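Local atomic coordinates of arginase (RocF) (Helicobacter pylori, PDB entry 4G3H), a protein that probably hydrolyses L-arginine to L-ornithine and urea, using two manganese ions bound in each subunit. Residues I97-A100 with F101-V104; R185-Q189 with S190-V194. All coordinates share one frame; numbering follows the deposited sequence.

Contact 1 (I97-A100 with F101-V104)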
ATOM      1  N   ILE A  97       4.681   5.730   5.249  1.00 19.14           N
ATOM      2  CA  ILE A  97       3.393   6.350   4.950  1.00 19.77           C
ATOM      3  C   ILE A  97       2.335   6.005   6.009  1.00 20.40           C
ATOM      4  O   ILE A  97       1.604   6.880   6.490  1.00 18.35           O
ATOM      5  CB  ILE A  97       2.868   5.891   3.561  1.00 17.29           C
ATOM      6  CG1 ILE A  97       3.773   6.434   2.453  1.00 16.62           C
ATOM      7  CG2 ILE A  97       1.441   6.372   3.351  1.00 16.49           C
ATOM      8  CD1 ILE A  97       3.477   5.853   1.085  1.00 17.57           C
ATOM      9  N   PHE A  98       2.260   4.725   6.365  1.00 19.84           N
ATOM     10  CA  PHE A  98       1.278   4.260   7.335  1.00 21.70           C
ATOM     11  C   PHE A  98       1.561   4.768   8.751  1.00 22.04           C
ATOM     12  O   PHE A  98       0.627   5.052   9.506  1.00 20.54           O
ATOM     13  CB  PHE A  98       1.209   2.727   7.322  1.00 21.88           C
ATOM     14  CG  PHE A  98       0.034   2.171   8.069  1.00 24.73           C
ATOM     15  CD1 PHE A  98      -1.263   2.423   7.636  1.00 24.44           C
ATOM     16  CD2 PHE A  98       0.221   1.406   9.222  1.00 24.08           C
ATOM     17  CE1 PHE A  98      -2.359   1.923   8.344  1.00 26.18           C
ATOM     18  CE2 PHE A  98      -0.863   0.905   9.933  1.00 24.29           C
ATOM     19  CZ  PHE A  98      -2.156   1.163   9.497  1.00 23.09           C
ATOM     20  N   GLN A  99       2.838   4.878   9.114  1.00 21.69           N
ATOM     21  CA  GLN A  99       3.191   5.382  10.435  1.00 22.23           C
ATOM     22  C   GLN A  99       2.686   6.819  10.544  1.00 22.88           C
ATOM     23  O   GLN A  99       2.196   7.239  11.597  1.00 21.46           O
ATOM     24  CB  GLN A  99       4.706   5.347  10.662  1.00 23.53           C
ATOM     25  CG  GLN A  99       5.296   3.947  10.812  1.00 26.90           C
ATOM     26  CD  GLN A  99       4.609   3.125  11.896  1.00 28.48           C
ATOM     27  OE1 GLN A  99       3.613   2.451  11.646  1.00 28.52           O
ATOM     28  NE2 GLN A  99       5.138   3.188  13.109  1.00 30.85           N
ATOM     29  N   ALA A 100       2.802   7.572   9.452  1.00 20.41           N
ATOM     30  CA  ALA A 100       2.331   8.954   9.442  1.00 20.96           C
ATOM     31  C   ALA A 100       0.812   8.945   9.612  1.00 22.58           C
ATOM     32  O   ALA A 100       0.246   9.772  10.329  1.00 22.22           O
ATOM     33  CB  ALA A 100       2.706   9.622   8.135  1.00 22.97           C
ATOM     34  N   PHE A 101       0.165   7.990   8.949  1.00 20.42           N
ATOM     35  CA  PHE A 101      -1.283   7.830   9.004  1.00 22.02           C
ATOM     36  C   PHE A 101      -1.724   7.536  10.448  1.00 23.48           C
ATOM     37  O   PHE A 101      -2.686   8.129  10.947  1.00 22.20           O
ATOM     38  CB  PHE A 101      -1.693   6.673   8.093  1.00 23.83           C
ATOM     39  CG  PHE A 101      -3.169   6.535   7.903  1.00 24.10           C
ATOM     40  CD1 PHE A 101      -3.868   7.434   7.098  1.00 25.81           C
ATOM     41  CD2 PHE A 101      -3.865   5.486   8.498  1.00 23.77           C
ATOM     42  CE1 PHE A 101      -5.236   7.289   6.880  1.00 23.92           C
ATOM     43  CE2 PHE A 101      -5.236   5.329   8.286  1.00 25.04           C
ATOM     44  CZ  PHE A 101      -5.922   6.235   7.473  1.00 25.66           C
ATOM     45  N   ARG A 102      -1.024   6.608  11.098  1.00 27.62           N
ATOM     46  CA  ARG A 102      -1.313   6.237  12.482  1.00 29.59           C
ATOM     47  C   ARG A 102      -1.056   7.434  13.396  1.00 30.97           C
ATOM     48  O   ARG A 102      -1.809   7.682  14.332  1.00 32.18           O
ATOM     49  CB  ARG A 102      -0.410   5.085  12.929  1.00 26.66           C
ATOM     50  CG  ARG A 102      -0.541   3.815  12.116  1.00 28.28           C
ATOM     51  CD  ARG A 102       0.540   2.811  12.505  1.00 30.02           C
ATOM     52  NE  ARG A 102       0.360   2.300  13.863  1.00 31.13           N
ATOM     53  CZ  ARG A 102       1.196   1.454  14.458  1.00 31.05           C
ATOM     54  NH1 ARG A 102       2.280   1.027  13.818  1.00 30.04           N
ATOM     55  NH2 ARG A 102       0.944   1.025  15.690  1.00 28.22           N
ATOM     56  N   SER A 103       0.015   8.168  13.116  1.00 30.14           N
ATOM     57  CA  SER A 103       0.379   9.330  13.912  1.00 32.48           C
ATOM     58  C   SER A 103      -0.708  10.398  13.891  1.00 32.99           C
ATOM     59  O   SER A 103      -1.034  10.968  14.928  1.00 34.91           O
ATOM     60  CB  SER A 103       1.700   9.920  13.412  1.00 34.48           C
ATOM     61  OG  SER A 103       2.159  10.929  14.293  1.00 37.81           O
ATOM     62  N   VAL A 104      -1.262  10.673  12.714  1.00 28.67           N
ATOM     63  CA  VAL A 104      -2.328  11.666  12.593  1.00 30.37           C
ATOM     64  C   VAL A 104      -3.618  11.193  13.275  1.00 33.17           C
ATOM     65  O   VAL A 104      -4.340  11.992  13.870  1.00 34.32           O
ATOM     66  CB  VAL A 104      -2.645  11.980  11.109  1.00 29.29           C
ATOM     67  CG1 VAL A 104      -3.869  12.883  11.013  1.00 26.33           C
ATOM     68  CG2 VAL A 104      -1.449  12.660  10.456  1.00 26.72           C
TER

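Contact 2 (R185-Q189 with S190-V194)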
ATOM      1  N   ARG A 185      -0.397 -15.167  -1.968  1.00 27.03           N
ATOM      2  CA  ARG A 185      -0.082 -16.509  -2.435  1.00 27.86           C
ATOM      3  C   ARG A 185       1.402 -16.836  -2.506  1.00 28.99           C
ATOM      4  O   ARG A 185       1.772 -17.941  -2.888  1.00 31.02           O
ATOM      5  CB  ARG A 185      -0.707 -16.716  -3.814  1.00 24.40           C
ATOM      6  CG  ARG A 185      -0.399 -15.590  -4.794  1.00 22.79           C
ATOM      7  CD  ARG A 185      -1.064 -15.845  -6.123  1.00 19.69           C
ATOM      8  NE  ARG A 185      -0.655 -14.911  -7.167  1.00 20.42           N
ATOM      9  CZ  ARG A 185      -1.068 -13.650  -7.275  1.00 21.27           C
ATOM     10  NH1 ARG A 185      -0.627 -12.906  -8.279  1.00 20.51           N
ATOM     11  NH2 ARG A 185      -1.918 -13.132  -6.394  1.00 19.63           N
ATOM     12  N   SER A 186       2.253 -15.882  -2.151  1.00 23.57           N
ATOM     13  CA  SER A 186       3.691 -16.105  -2.193  1.00 25.18           C
ATOM     14  C   SER A 186       4.278 -15.616  -0.883  1.00 25.97           C
ATOM     15  O   SER A 186       4.420 -14.413  -0.671  1.00 25.84           O
ATOM     16  CB  SER A 186       4.302 -15.347  -3.375  1.00 32.71           C
ATOM     17  OG  SER A 186       5.693 -15.579  -3.475  1.00 35.57           O
ATOM     18  N   THR A 187       4.626 -16.553  -0.006  1.00 29.70           N
ATOM     19  CA  THR A 187       5.159 -16.208   1.307  1.00 31.12           C
ATOM     20  C   THR A 187       6.255 -17.150   1.809  1.00 32.91           C
ATOM     21  O   THR A 187       6.516 -18.203   1.220  1.00 32.18           O
ATOM     22  CB  THR A 187       4.033 -16.240   2.349  1.00 32.10           C
ATOM     23  OG1 THR A 187       3.477 -17.561   2.390  1.00 31.48           O
ATOM     24  CG2 THR A 187       2.932 -15.255   1.985  1.00 31.19           C
ATOM     25  N   GLU A 188       6.891 -16.756   2.910  1.00 32.02           N
ATOM     26  CA  GLU A 188       7.927 -17.566   3.550  1.00 32.20           C
ATOM     27  C   GLU A 188       7.240 -18.256   4.728  1.00 30.47           C
ATOM     28  O   GLU A 188       6.286 -17.715   5.291  1.00 28.45           O
ATOM     29  CB  GLU A 188       9.058 -16.686   4.087  1.00 53.23           C
ATOM     30  CG  GLU A 188       9.762 -15.851   3.041  1.00 60.73           C
ATOM     31  CD  GLU A 188      10.372 -16.696   1.947  1.00 65.63           C
ATOM     32  OE1 GLU A 188      11.175 -17.600   2.266  1.00 66.92           O
ATOM     33  OE2 GLU A 188      10.047 -16.455   0.765  1.00 69.20           O
ATOM     34  N   GLN A 189       7.713 -19.442   5.100  1.00 31.82           N
ATOM     35  CA  GLN A 189       7.120 -20.164   6.223  1.00 30.95           C
ATOM     36  C   GLN A 189       7.101 -19.282   7.465  1.00 28.71           C
ATOM     37  O   GLN A 189       6.167 -19.340   8.267  1.00 28.06           O
ATOM     38  CB  GLN A 189       7.905 -21.446   6.523  1.00 41.14           C
ATOM     39  CG  GLN A 189       7.346 -22.253   7.693  1.00 43.59           C
ATOM     40  CD  GLN A 189       5.881 -22.613   7.505  1.00 46.34           C
ATOM     41  OE1 GLN A 189       5.505 -23.233   6.508  1.00 46.59           O
ATOM     42  NE2 GLN A 189       5.045 -22.222   8.463  1.00 44.79           N
ATOM     43  N   SER A 190       8.135 -18.463   7.621  1.00 27.61           N
ATOM     44  CA  SER A 190       8.213 -17.574   8.775  1.00 27.40           C
ATOM     45  C   SER A 190       7.040 -16.599   8.755  1.00 27.64           C
ATOM     46  O   SER A 190       6.516 -16.230   9.808  1.00 28.74           O
ATOM     47  CB  SER A 190       9.539 -16.802   8.771  1.00 32.84           C
ATOM     48  OG  SER A 190       9.643 -15.956   7.637  1.00 37.62           O
ATOM     49  N   GLU A 191       6.634 -16.178   7.557  1.00 21.70           N
ATOM     50  CA  GLU A 191       5.510 -15.261   7.421  1.00 22.92           C
ATOM     51  C   GLU A 191       4.212 -16.011   7.712  1.00 22.82           C
ATOM     52  O   GLU A 191       3.302 -15.483   8.362  1.00 19.69           O
ATOM     53  CB  GLU A 191       5.458 -14.662   6.008  1.00 24.99           C
ATOM     54  CG  GLU A 191       6.630 -13.755   5.662  1.00 23.98           C
ATOM     55  CD  GLU A 191       6.465 -13.102   4.296  1.00 27.16           C
ATOM     56  OE1 GLU A 191       6.386 -13.835   3.288  1.00 26.13           O
ATOM     57  OE2 GLU A 191       6.410 -11.857   4.235  1.00 21.72           O
ATOM     58  N   ARG A 192       4.128 -17.245   7.223  1.00 23.13           N
ATOM     59  CA  ARG A 192       2.943 -18.056   7.458  1.00 24.37           C
ATOM     60  C   ARG A 192       2.787 -18.328   8.950  1.00 25.29           C
ATOM     61  O   ARG A 192       1.665 -18.435   9.446  1.00 24.24           O
ATOM     62  CB  ARG A 192       3.030 -19.380   6.692  1.00 28.60           C
ATOM     63  CG  ARG A 192       2.890 -19.237   5.188  1.00 30.31           C
ATOM     64  CD  ARG A 192       2.650 -20.584   4.536  1.00 30.12           C
ATOM     65  NE  ARG A 192       3.855 -21.408   4.489  1.00 31.78           N
ATOM     66  CZ  ARG A 192       4.837 -21.256   3.602  1.00 35.06           C
ATOM     67  NH1 ARG A 192       4.767 -20.304   2.674  1.00 31.79           N
ATOM     68  NH2 ARG A 192       5.889 -22.066   3.633  1.00 35.94           N
ATOM     69  N   ASP A 193       3.911 -18.440   9.664  1.00 26.67           N
ATOM     70  CA  ASP A 193       3.867 -18.690  11.104  1.00 27.47           C
ATOM     71  C   ASP A 193       3.286 -17.495  11.848  1.00 26.19           C
ATOM     72  O   ASP A 193       2.569 -17.661  12.833  1.00 26.48           O
ATOM     73  CB  ASP A 193       5.263 -19.004  11.674  1.00 29.24           C
ATOM     74  CG  ASP A 193       5.766 -20.396  11.293  1.00 31.03           C
ATOM     75  OD1 ASP A 193       4.941 -21.301  11.030  1.00 30.86           O
ATOM     76  OD2 ASP A 193       6.999 -20.593  11.273  1.00 34.53           O
ATOM     77  N   VAL A 194       3.601 -16.287  11.387  1.00 28.37           N
ATOM     78  CA  VAL A 194       3.083 -15.081  12.034  1.00 29.33           C
ATOM     79  C   VAL A 194       1.582 -14.955  11.779  1.00 28.17           C
ATOM     80  O   VAL A 194       0.814 -14.613  12.676  1.00 28.69           O
ATOM     81  CB  VAL A 194       3.782 -13.799  11.510  1.00 26.39           C
ATOM     82  CG1 VAL A 194       3.093 -12.566  12.086  1.00 24.15           C
ATOM     83  CG2 VAL A 194       5.262 -13.807  11.904  1.00 26.93           C
TER
HETATM   84  O   HOH W   1       5.215 -12.517   1.341  1.00 27.04           O

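Contact 1 (I97-A100 with F101-V104)
Phe-101 N bonds back to Ile-97 O, Arg-102 N to Phe-98 O, Ser-103 N to Gln-99 O and Val-104 N to Ala-100 O, the i to i+4 pattern of a regular alpha helix, with Arg-102 N 2.8 Å from Phe-98 O. This spacing brings the side chains of Phe-98 and Arg-102 onto neighbouring turns, and the arginine's CG lies over one face of the phenyl ring, towards the rim. It makes a CH-pi contact 4.0 Å from the centroid of the Phe-98 ring, while Arg-102 CD comes within 3.5 Å of Phe-98 CE2. A long, flexible arginine suits the place, because its methylenes can pack on an aromatic ring before its charged end turns off to polar partners. The turn occurs at chi3 (68°), and it brings NH1 to Gln-99. There Arg-102 NH1 donates to Gln-99 OE1 at 2.9 Å, on a lone pair in the amide plane, with amide and guanidinium planes 68° apart. The two side chains extend from the helix alongside one another; Gln-99 NE2 and Arg-102 NH2 hold the loop before strand 179-182, donating to Leu-165 O and Leu-172 O. Phe-98 also meets Phe-101, its CE1 lying 3.9 Å from Phe-101 CD2; the ring planes differ by 23°, but a centroid separation of 6.0 Å leaves little overlap, so this is not a face-to-face stack. Small Ala-100 lets helix 59-78 come close, touching Met-74 and Lys-75, and Ser-103 OG bonds to Lys-75 NZ and Gly-166 O. Helix 94-104 is thus wedged into the interior: Phe-98 and Phe-101 press on strand 110-115 and on Tyr-230 of strand 228-234, while Ile-97 and Val-104 meet Phe-78 at the end of helix 59-78.

Contact 2 (R185-Q189 with S190-V194)
Gln-189 OE1 is gripped twice by Arg-192, whose NE and NH2 come at it side-on, NH2 at 3.1 Å from Gln-189 OE1. Both donors approach from the same face of the amide, well above its plane, and amide and guanidinium planes stand 80° apart. The other end of that amide is used as well: Gln-189 NE2 donates to Asp-193 OD1 at 2.7 Å, reaching it from above the carboxylate plane, and the same oxygen forms a salt bridge with Arg-196. Glutamine suits this first turn because one amide can accept from the arginine and donate to the aspartate. A bend at chi3 (-74°) folds the guanidinium back over Gln-189 CA, which sits 3.4 Å above its plane, and lets Arg-192 NH1 donate to Thr-187 OG1 at 3.0 Å, near the guanidinium edge.

Glu-188 is the N-cap of the helix, and its backbone N donates to Glu-191 OE1 at 3.0 Å, on the anti lone pair; this is the half of a capping box in which the third helical residue reaches back to the cap. A water lying 2.6 Å from Glu-191 OE1 joins the same oxygen to Ser-186 O. Glu-191 OE2 in turn takes the backbone N-H groups of Ile-121 and His-122, and Ser-190 OG bonds to His-122 ND1. The carboxylate of Glu-191 therefore binds the backbone N-H of the N-cap residue with one oxygen and anchors the loop following the metal ligand Asp-120 with the other, consistent with steadying the loop that carries this ligand.

In the fold
Contact 1 comes first along the chain, and the two centres lie 25 Å apart, with nearest atoms about 14 Å apart and without contact. Both flank the same parallel beta sheet of the alpha/beta arginase fold, in elements joined to neighbouring strands: helix 94-104 precedes strand 110-115, and the loop at 185-189 follows strand 179-182, the neighbour of strand 110-115 in the sheet. Strand 110-115 leads straight into the metal ligands Asp-116, His-118 and Asp-120. Contact 1 packs against the strand itself, the side chain of Phe-98 about 11 Å from that of Asp-120, whereas contact 2 grips the loop beyond. Core packing and loop anchoring thus meet around one manganese-binding segment.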